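Local coordinates for protein lysyl-trna-dependent l-ysyl-phosphatidylgycerol synthase (Bacillus licheniformis, PDB 4V36) that probably transfers lysine from lysyl-tRNA to the membrane lipid phosphatidylglycerol, a modification linked to bacterial resistance, at residues A[210-223]-A[244-257]. Sequence-based numbering, arbitrary orientation. Where two conformers were deposited one is given.
Sequences MNIMPMYREGEISI and LFQWGKEQGYTAFN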
ATOM      1  N   MET A 210      11.799  -5.655  -5.642  1.00 14.40           N
ATOM      2  CA  MET A 210      10.665  -5.338  -4.781  1.00 12.31           C
ATOM      3  C   MET A 210      11.163  -5.039  -3.375  1.00 15.80           C
ATOM      4  O   MET A 210      12.139  -5.634  -2.924  1.00 17.99           O
ATOM      5  CB  MET A 210       9.660  -6.493  -4.735  1.00 23.37           C
ATOM      6  CG  MET A 210       9.088  -6.906  -6.080  1.00 34.40           C
ATOM      7  SD  MET A 210       9.183  -8.689  -6.324  1.00 48.15           S
ATOM      8  CE  MET A 210      10.958  -8.931  -6.308  1.00 25.08           C
ATOM      9  N   ASN A 211      10.497  -4.123  -2.681  1.00 18.67           N
ATOM     10  CA  ASN A 211      10.845  -3.841  -1.295  1.00 20.53           C
ATOM     11  C   ASN A 211       9.860  -4.507  -0.336  1.00 23.05           C
ATOM     12  O   ASN A 211       8.651  -4.289  -0.420  1.00 28.30           O
ATOM     13  CB  ASN A 211      10.912  -2.331  -1.048  1.00 15.53           C
ATOM     14  CG  ASN A 211       9.661  -1.603  -1.504  1.00 22.05           C
ATOM     15  OD1 ASN A 211       8.918  -2.091  -2.352  1.00 28.80           O
ATOM     16  ND2 ASN A 211       9.428  -0.423  -0.943  1.00 22.46           N
ATOM     17  N   ILE A 212      10.387  -5.331   0.565  1.00 23.01           N
ATOM     18  CA  ILE A 212       9.562  -6.112   1.484  1.00 28.26           C
ATOM     19  C   ILE A 212       9.125  -5.286   2.689  1.00 28.09           C
ATOM     20  O   ILE A 212       9.956  -4.836   3.477  1.00 37.06           O
ATOM     21  CB  ILE A 212      10.310  -7.364   1.980  1.00 32.67           C
ATOM     22  CG1 ILE A 212      10.975  -8.091   0.810  1.00 36.53           C
ATOM     23  CG2 ILE A 212       9.364  -8.290   2.730  1.00 33.20           C
ATOM     24  CD1 ILE A 212      10.000  -8.578  -0.235  1.00 40.67           C
ATOM     25  N   MET A 213       7.816  -5.109   2.837  1.00 29.44           N
ATOM     26  CA  MET A 213       7.271  -4.236   3.872  1.00 36.28           C
ATOM     27  C   MET A 213       7.066  -4.936   5.212  1.00 45.27           C
ATOM     28  O   MET A 213       6.579  -6.067   5.258  1.00 49.87           O
ATOM     29  CB  MET A 213       5.946  -3.631   3.395  1.00 44.55           C
ATOM     30  CG  MET A 213       6.068  -2.747   2.160  1.00 35.15           C
ATOM     31  SD  MET A 213       7.028  -1.240   2.432  1.00105.90           S
ATOM     32  CE  MET A 213       8.670  -1.750   1.923  1.00 23.19           C
ATOM     33  N   PRO A 214       7.480  -4.272   6.305  0.52 46.30           N
ATOM     34  CA  PRO A 214       7.587  -4.833   7.658  0.52 47.14           C
ATOM     35  C   PRO A 214       6.331  -5.533   8.170  0.52 42.37           C
ATOM     36  O   PRO A 214       5.213  -5.186   7.790  0.52 39.93           O
ATOM     37  CB  PRO A 214       7.889  -3.601   8.516  0.52 48.03           C
ATOM     38  CG  PRO A 214       8.592  -2.679   7.594  0.52 48.20           C
ATOM     39  CD  PRO A 214       7.926  -2.868   6.263  0.52 47.04           C
ATOM     40  N   MET A 215       6.538  -6.521   9.036  0.52 40.00           N
ATOM     41  CA  MET A 215       5.443  -7.226   9.686  0.52 40.34           C
ATOM     42  C   MET A 215       4.846  -6.385  10.810  0.52 45.55           C
ATOM     43  O   MET A 215       5.444  -6.246  11.879  0.52 48.29           O
ATOM     44  CB  MET A 215       5.922  -8.570  10.238  0.52 43.29           C
ATOM     45  CG  MET A 215       4.907  -9.277  11.121  0.52 48.10           C
ATOM     46  SD  MET A 215       5.679 -10.308  12.384  0.52 88.23           S
ATOM     47  CE  MET A 215       6.422 -11.588  11.380  0.52 34.51           C
ATOM     48  N   TYR A 216       3.673  -5.816  10.561  0.52 51.99           N
ATOM     49  CA  TYR A 216       2.961  -5.059  11.583  0.52 60.13           C
ATOM     50  C   TYR A 216       1.673  -5.779  11.960  0.52 70.75           C
ATOM     51  O   TYR A 216       0.759  -5.190  12.535  0.52 71.64           O
ATOM     52  CB  TYR A 216       2.663  -3.637  11.101  0.52 62.04           C
ATOM     53  CG  TYR A 216       3.890  -2.759  10.995  0.52 62.70           C
ATOM     54  CD1 TYR A 216       5.040  -3.048  11.721  0.52 64.13           C
ATOM     55  CD2 TYR A 216       3.900  -1.641  10.171  0.52 60.81           C
ATOM     56  CE1 TYR A 216       6.163  -2.249  11.628  0.52 60.74           C
ATOM     57  CE2 TYR A 216       5.021  -0.836  10.071  0.52 57.96           C
ATOM     58  CZ  TYR A 216       6.149  -1.146  10.802  0.52 58.23           C
ATOM     59  OH  TYR A 216       7.267  -0.350  10.708  0.52 57.40           O
ATOM     60  N   ARG A 217       1.616  -7.063  11.625  0.52 73.91           N
ATOM     61  CA  ARG A 217       0.462  -7.896  11.938  0.52 77.70           C
ATOM     62  C   ARG A 217       0.932  -9.233  12.508  0.52 81.53           C
ATOM     63  O   ARG A 217       1.913  -9.286  13.251  0.52 83.33           O
ATOM     64  CB  ARG A 217      -0.398  -8.111  10.690  0.52 76.84           C
ATOM     65  CG  ARG A 217      -1.894  -8.196  10.960  0.52 74.55           C
ATOM     66  CD  ARG A 217      -2.666  -8.455   9.675  0.52 70.86           C
ATOM     67  NE  ARG A 217      -4.111  -8.422   9.886  0.52 68.76           N
ATOM     68  CZ  ARG A 217      -4.861  -7.335   9.738  0.52 68.01           C
ATOM     69  NH1 ARG A 217      -4.305  -6.186   9.377  0.52 66.71           N
ATOM     70  NH2 ARG A 217      -6.168  -7.395   9.950  0.52 67.46           N
ATOM     71  N   GLU A 218       0.235 -10.309  12.156  1.00 81.62           N
ATOM     72  CA  GLU A 218       0.606 -11.645  12.604  1.00 76.83           C
ATOM     73  C   GLU A 218       1.795 -12.162  11.803  1.00 67.88           C
ATOM     74  O   GLU A 218       2.930 -11.740  12.017  1.00 76.61           O
ATOM     75  CB  GLU A 218      -0.576 -12.607  12.477  1.00 80.05           C
ATOM     76  N   GLY A 219       1.527 -13.077  10.880  1.00 56.11           N
ATOM     77  CA  GLY A 219       2.561 -13.593  10.004  1.00 45.99           C
ATOM     78  C   GLY A 219       2.350 -13.098   8.588  1.00 39.97           C
ATOM     79  O   GLY A 219       2.476 -13.856   7.628  1.00 44.17           O
ATOM     80  N   GLU A 220       2.028 -11.815   8.465  1.00 35.61           N
ATOM     81  CA  GLU A 220       1.712 -11.229   7.169  1.00 39.93           C
ATOM     82  C   GLU A 220       2.788 -10.257   6.699  1.00 43.10           C
ATOM     83  O   GLU A 220       3.254  -9.411   7.462  1.00 48.41           O
ATOM     84  CB  GLU A 220       0.356 -10.518   7.225  1.00 40.44           C
ATOM     85  CG  GLU A 220       0.015  -9.728   5.972  1.00 42.24           C
ATOM     86  CD  GLU A 220      -1.368  -9.111   6.027  1.00 48.78           C
ATOM     87  OE1 GLU A 220      -2.272  -9.725   6.633  1.00 48.64           O
ATOM     88  OE2 GLU A 220      -1.550  -8.009   5.466  1.00 56.71           O
ATOM     89  N   ILE A 221       3.186 -10.398   5.440  1.00 36.21           N
ATOM     90  CA  ILE A 221       4.085  -9.446   4.803  1.00 35.97           C
ATOM     91  C   ILE A 221       3.484  -8.945   3.500  1.00 33.48           C
ATOM     92  O   ILE A 221       2.431  -9.415   3.067  1.00 28.45           O
ATOM     93  CB  ILE A 221       5.466 -10.058   4.505  1.00 41.20           C
ATOM     94  CG1 ILE A 221       5.309 -11.388   3.764  1.00 37.48           C
ATOM     95  CG2 ILE A 221       6.258 -10.235   5.783  1.00 45.39           C
ATOM     96  CD1 ILE A 221       6.613 -11.976   3.276  1.00 33.42           C
ATOM     97  N   SER A 222       4.164  -7.990   2.879  1.00 25.82           N
ATOM     98  CA  SER A 222       3.768  -7.497   1.570  1.00 28.16           C
ATOM     99  C   SER A 222       4.906  -6.711   0.945  1.00 21.74           C
ATOM    100  O   SER A 222       5.960  -6.532   1.553  1.00 23.00           O
ATOM    101  CB  SER A 222       2.524  -6.617   1.665  1.00 31.77           C
ATOM    102  OG  SER A 222       2.870  -5.243   1.669  1.00 38.85           O
ATOM    103  N   ILE A 223       4.681  -6.245  -0.275  1.00 21.80           N
ATOM    104  CA  ILE A 223       5.639  -5.389  -0.946  1.00 18.75           C
ATOM    105  C   ILE A 223       4.986  -4.057  -1.276  1.00 29.71           C
ATOM    106  O   ILE A 223       3.769  -3.907  -1.174  1.00 17.39           O
ATOM    107  CB  ILE A 223       6.179  -6.033  -2.230  1.00 16.72           C
ATOM    108  CG1 ILE A 223       5.031  -6.310  -3.198  1.00 26.87           C
ATOM    109  CG2 ILE A 223       6.923  -7.317  -1.907  1.00 17.49           C
ATOM    110  CD1 ILE A 223       5.474  -6.927  -4.499  1.00 37.54           C
ATOM    111  N   LEU A 244       8.202 -14.802  -4.315  1.00 22.34           N
ATOM    112  CA  LEU A 244       7.924 -14.125  -3.051  1.00 22.23           C
ATOM    113  C   LEU A 244       7.195 -15.037  -2.073  1.00 23.57           C
ATOM    114  O   LEU A 244       7.542 -15.097  -0.894  1.00 31.56           O
ATOM    115  CB  LEU A 244       7.100 -12.859  -3.286  1.00 25.56           C
ATOM    116  CG  LEU A 244       7.869 -11.591  -3.660  1.00 35.58           C
ATOM    117  CD1 LEU A 244       6.909 -10.452  -3.960  1.00 37.56           C
ATOM    118  CD2 LEU A 244       8.826 -11.208  -2.545  1.00 30.98           C
ATOM    119  N   PHE A 245       6.183 -15.743  -2.569  1.00 18.84           N
ATOM    120  CA  PHE A 245       5.392 -16.637  -1.726  1.00 19.82           C
ATOM    121  C   PHE A 245       6.231 -17.817  -1.241  1.00 25.64           C
ATOM    122  O   PHE A 245       6.039 -18.310  -0.130  1.00 37.05           O
ATOM    123  CB  PHE A 245       4.158 -17.143  -2.477  1.00 19.06           C
ATOM    124  CG  PHE A 245       3.163 -16.066  -2.814  1.00 23.94           C
ATOM    125  CD1 PHE A 245       3.260 -14.805  -2.245  1.00 17.90           C
ATOM    126  CD2 PHE A 245       2.127 -16.315  -3.699  1.00 23.99           C
ATOM    127  CE1 PHE A 245       2.347 -13.816  -2.558  1.00 25.00           C
ATOM    128  CE2 PHE A 245       1.211 -15.331  -4.014  1.00 32.77           C
ATOM    129  CZ  PHE A 245       1.320 -14.079  -3.441  1.00 23.52           C
ATOM    130  N   GLN A 246       7.160 -18.263  -2.081  1.00 30.88           N
ATOM    131  CA  GLN A 246       8.075 -19.336  -1.707  1.00 32.21           C
ATOM    132  C   GLN A 246       9.000 -18.886  -0.584  1.00 28.73           C
ATOM    133  O   GLN A 246       9.218 -19.612   0.386  1.00 27.04           O
ATOM    134  CB  GLN A 246       8.897 -19.790  -2.912  1.00 28.51           C
ATOM    135  CG  GLN A 246       9.968 -20.817  -2.574  1.00 30.13           C
ATOM    136  CD  GLN A 246      10.817 -21.192  -3.772  1.00 41.42           C
ATOM    137  OE1 GLN A 246      10.674 -20.621  -4.853  1.00 41.71           O
ATOM    138  NE2 GLN A 246      11.709 -22.157  -3.586  1.00 52.66           N
ATOM    139  N   TRP A 247       9.540 -17.681  -0.726  1.00 34.19           N
ATOM    140  CA  TRP A 247      10.438 -17.115   0.272  1.00 30.47           C
ATOM    141  C   TRP A 247       9.706 -16.826   1.579  1.00 33.60           C
ATOM    142  O   TRP A 247      10.229 -17.087   2.662  1.00 31.88           O
ATOM    143  CB  TRP A 247      11.086 -15.837  -0.264  1.00 25.63           C
ATOM    144  CG  TRP A 247      11.988 -15.158   0.719  1.00 20.85           C
ATOM    145  CD1 TRP A 247      13.314 -15.408   0.924  1.00 27.87           C
ATOM    146  CD2 TRP A 247      11.631 -14.112   1.628  1.00 22.90           C
ATOM    147  NE1 TRP A 247      13.804 -14.582   1.907  1.00 29.83           N
ATOM    148  CE2 TRP A 247      12.791 -13.777   2.355  1.00 17.32           C
ATOM    149  CE3 TRP A 247      10.443 -13.425   1.899  1.00 28.54           C
ATOM    150  CZ2 TRP A 247      12.797 -12.787   3.335  1.00 19.72           C
ATOM    151  CZ3 TRP A 247      10.452 -12.443   2.872  1.00 26.04           C
ATOM    152  CH2 TRP A 247      11.621 -12.134   3.578  1.00 20.78           C
ATOM    153  N   GLY A 248       8.494 -16.288   1.469  1.00 22.88           N
ATOM    154  CA  GLY A 248       7.692 -15.962   2.634  1.00 25.05           C
ATOM    155  C   GLY A 248       7.314 -17.188   3.443  1.00 32.70           C
ATOM    156  O   GLY A 248       7.348 -17.167   4.674  1.00 36.86           O
ATOM    157  N   LYS A 249       6.951 -18.260   2.747  1.00 39.50           N
ATOM    158  CA  LYS A 249       6.609 -19.519   3.397  1.00 39.90           C
ATOM    159  C   LYS A 249       7.837 -20.119   4.073  1.00 40.43           C
ATOM    160  O   LYS A 249       7.741 -20.729   5.137  1.00 36.90           O
ATOM    161  CB  LYS A 249       6.022 -20.504   2.383  1.00 33.65           C
ATOM    162  CG  LYS A 249       5.601 -21.842   2.973  1.00 34.45           C
ATOM    163  CD  LYS A 249       5.051 -22.766   1.898  1.00 38.62           C
ATOM    164  CE  LYS A 249       4.618 -24.100   2.480  1.00 47.85           C
ATOM    165  NZ  LYS A 249       3.544 -23.937   3.498  1.00 59.97           N
ATOM    166  N   GLU A 250       8.993 -19.927   3.445  1.00 41.36           N
ATOM    167  CA  GLU A 250      10.251 -20.451   3.962  1.00 43.72           C
ATOM    168  C   GLU A 250      10.678 -19.726   5.236  1.00 44.08           C
ATOM    169  O   GLU A 250      11.261 -20.329   6.136  1.00 43.62           O
ATOM    170  CB  GLU A 250      11.347 -20.340   2.899  1.00 54.94           C
ATOM    171  CG  GLU A 250      12.685 -20.941   3.303  1.00 66.88           C
ATOM    172  CD  GLU A 250      12.658 -22.458   3.351  1.00 81.33           C
ATOM    173  OE1 GLU A 250      11.716 -23.060   2.793  1.00 88.20           O
ATOM    174  OE2 GLU A 250      13.584 -23.050   3.945  1.00 84.37           O
ATOM    175  N   GLN A 251      10.385 -18.432   5.308  1.00 42.33           N
ATOM    176  CA  GLN A 251      10.769 -17.629   6.464  1.00 42.26           C
ATOM    177  C   GLN A 251       9.828 -17.852   7.643  1.00 38.91           C
ATOM    178  O   GLN A 251      10.177 -17.563   8.787  1.00 41.90           O
ATOM    179  CB  GLN A 251      10.808 -16.145   6.096  1.00 45.70           C
ATOM    180  CG  GLN A 251      11.879 -15.788   5.078  1.00 43.06           C
ATOM    181  CD  GLN A 251      13.278 -16.091   5.573  1.00 50.21           C
ATOM    182  OE1 GLN A 251      13.577 -15.941   6.759  1.00 50.42           O
ATOM    183  NE2 GLN A 251      14.146 -16.525   4.665  1.00 48.97           N
ATOM    184  N   GLY A 252       8.634 -18.363   7.361  1.00 44.35           N
ATOM    185  CA  GLY A 252       7.676 -18.666   8.408  1.00 33.31           C
ATOM    186  C   GLY A 252       6.491 -17.721   8.442  1.00 34.91           C
ATOM    187  O   GLY A 252       5.750 -17.680   9.425  1.00 27.46           O
ATOM    188  N   TYR A 253       6.308 -16.956   7.370  1.00 28.73           N
ATOM    189  CA  TYR A 253       5.170 -16.050   7.276  1.00 30.69           C
ATOM    190  C   TYR A 253       3.912 -16.813   6.877  1.00 28.52           C
ATOM    191  O   TYR A 253       3.978 -17.791   6.133  1.00 28.32           O
ATOM    192  CB  TYR A 253       5.452 -14.926   6.279  1.00 31.64           C
ATOM    193  CG  TYR A 253       6.598 -14.027   6.685  1.00 32.54           C
ATOM    194  CD1 TYR A 253       6.495 -13.197   7.794  1.00 34.95           C
ATOM    195  CD2 TYR A 253       7.780 -14.004   5.957  1.00 36.70           C
ATOM    196  CE1 TYR A 253       7.541 -12.374   8.169  1.00 35.86           C
ATOM    197  CE2 TYR A 253       8.830 -13.181   6.324  1.00 41.42           C
ATOM    198  CZ  TYR A 253       8.704 -12.368   7.430  1.00 38.71           C
ATOM    199  OH  TYR A 253       9.746 -11.549   7.799  1.00 45.29           O
ATOM    200  N   THR A 254       2.768 -16.360   7.377  1.00 31.67           N
ATOM    201  CA  THR A 254       1.505 -17.060   7.166  1.00 32.62           C
ATOM    202  C   THR A 254       0.723 -16.500   5.981  1.00 33.02           C
ATOM    203  O   THR A 254       0.118 -17.251   5.215  1.00 33.22           O
ATOM    204  CB  THR A 254       0.617 -16.994   8.428  1.00 43.81           C
ATOM    205  OG1 THR A 254       1.352 -17.478   9.559  1.00 50.47           O
ATOM    206  CG2 THR A 254      -0.638 -17.835   8.249  1.00 55.72           C
ATOM    207  N   ALA A 255       0.739 -15.179   5.827  1.00 30.28           N
ATOM    208  CA  ALA A 255      -0.056 -14.532   4.790  1.00 34.89           C
ATOM    209  C   ALA A 255       0.738 -13.485   4.013  1.00 33.56           C
ATOM    210  O   ALA A 255       1.766 -12.994   4.479  1.00 28.09           O
ATOM    211  CB  ALA A 255      -1.297 -13.897   5.402  1.00 34.10           C
ATOM    212  N   PHE A 256       0.250 -13.153   2.822  1.00 33.60           N
ATOM    213  CA  PHE A 256       0.857 -12.110   2.006  1.00 31.31           C
ATOM    214  C   PHE A 256      -0.208 -11.151   1.484  1.00 25.94           C
ATOM    215  O   PHE A 256      -1.245 -11.576   0.978  1.00 34.10           O
ATOM    216  CB  PHE A 256       1.637 -12.715   0.836  1.00 30.70           C
ATOM    217  CG  PHE A 256       2.537 -11.735   0.134  1.00 35.52           C
ATOM    218  CD1 PHE A 256       2.041 -10.895  -0.852  1.00 36.73           C
ATOM    219  CD2 PHE A 256       3.880 -11.656   0.459  1.00 28.89           C
ATOM    220  CE1 PHE A 256       2.868  -9.993  -1.496  1.00 35.28           C
ATOM    221  CE2 PHE A 256       4.713 -10.756  -0.182  1.00 26.68           C
ATOM    222  CZ  PHE A 256       4.206  -9.924  -1.160  1.00 27.79           C
ATOM    223  N   ASN A 257       0.057  -9.856   1.614  1.00 28.34           N
ATOM    224  CA  ASN A 257      -0.856  -8.835   1.114  1.00 27.76           C
ATOM    225  C   ASN A 257      -0.447  -8.400  -0.288  1.00 24.19           C
ATOM    226  O   ASN A 257       0.586  -7.760  -0.469  1.00 23.50           O
ATOM    227  CB  ASN A 257      -0.883  -7.635   2.065  1.00 30.67           C
ATOM    228  CG  ASN A 257      -2.053  -6.701   1.803  1.00 31.73           C
ATOM    229  OD1 ASN A 257      -2.583  -6.636   0.694  1.00 29.05           O
ATOM    230  ND2 ASN A 257      -2.458  -5.965   2.832  1.00 35.28           N
TER
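Ile221 drives its branches into three aromatic side chains. Ile221 CG2 sits over the centre of the Tyr253 ring as a CH-pi contact, 3.5 Å from the centroid and 14° off the ring normal. A chi1 of 51° tucks Ile221 CG1 between its own N and C, which brings it to 3.6 Å from Phe256 CD2, while CD1 lies against Tyr253 CD2 and reaches the edge of the Trp247 ring. Met215 CE touches the rim of Tyr253 near the ring plane. The Phe256 ring lies with one face on the neighbouring strand, receiving Ser222 CA and Ile221 O toward its rim. Farther along, Leu244 spreads its two methyls: CD1 reaches Met210 SD tip to tip and Ile223 CG2, both at 3.7 Å, and CD2 slides past Ile212 CD1. On the opposite face of the sheet from Ile221 and Phe256, Asn257 ND2 gives Glu220 OE2 a weak bond, the carboxylate and amide planes 74° apart; OE2 also forms a salt bridge with Arg307, while Asn257 OD1 accepts from Gly259 N and ND2 also bonds Glu118. Gly219 O accepts both Thr254 N, in the carbonyl plane, and Ala255 N at 2.8 Å, from above that plane. Ile221 N to Ala255 O and Asn257 N to Ile221 O continue the parallel pairing. Helix 236-251 ends in a Schellman motif with Gly252 as C-prime residue, and a short loop leads into strand 255-261, completing a beta-alpha-beta crossover from strand 220-228, which also carries lysine-amide pocket residues, in this acetyltransferase-clan domain.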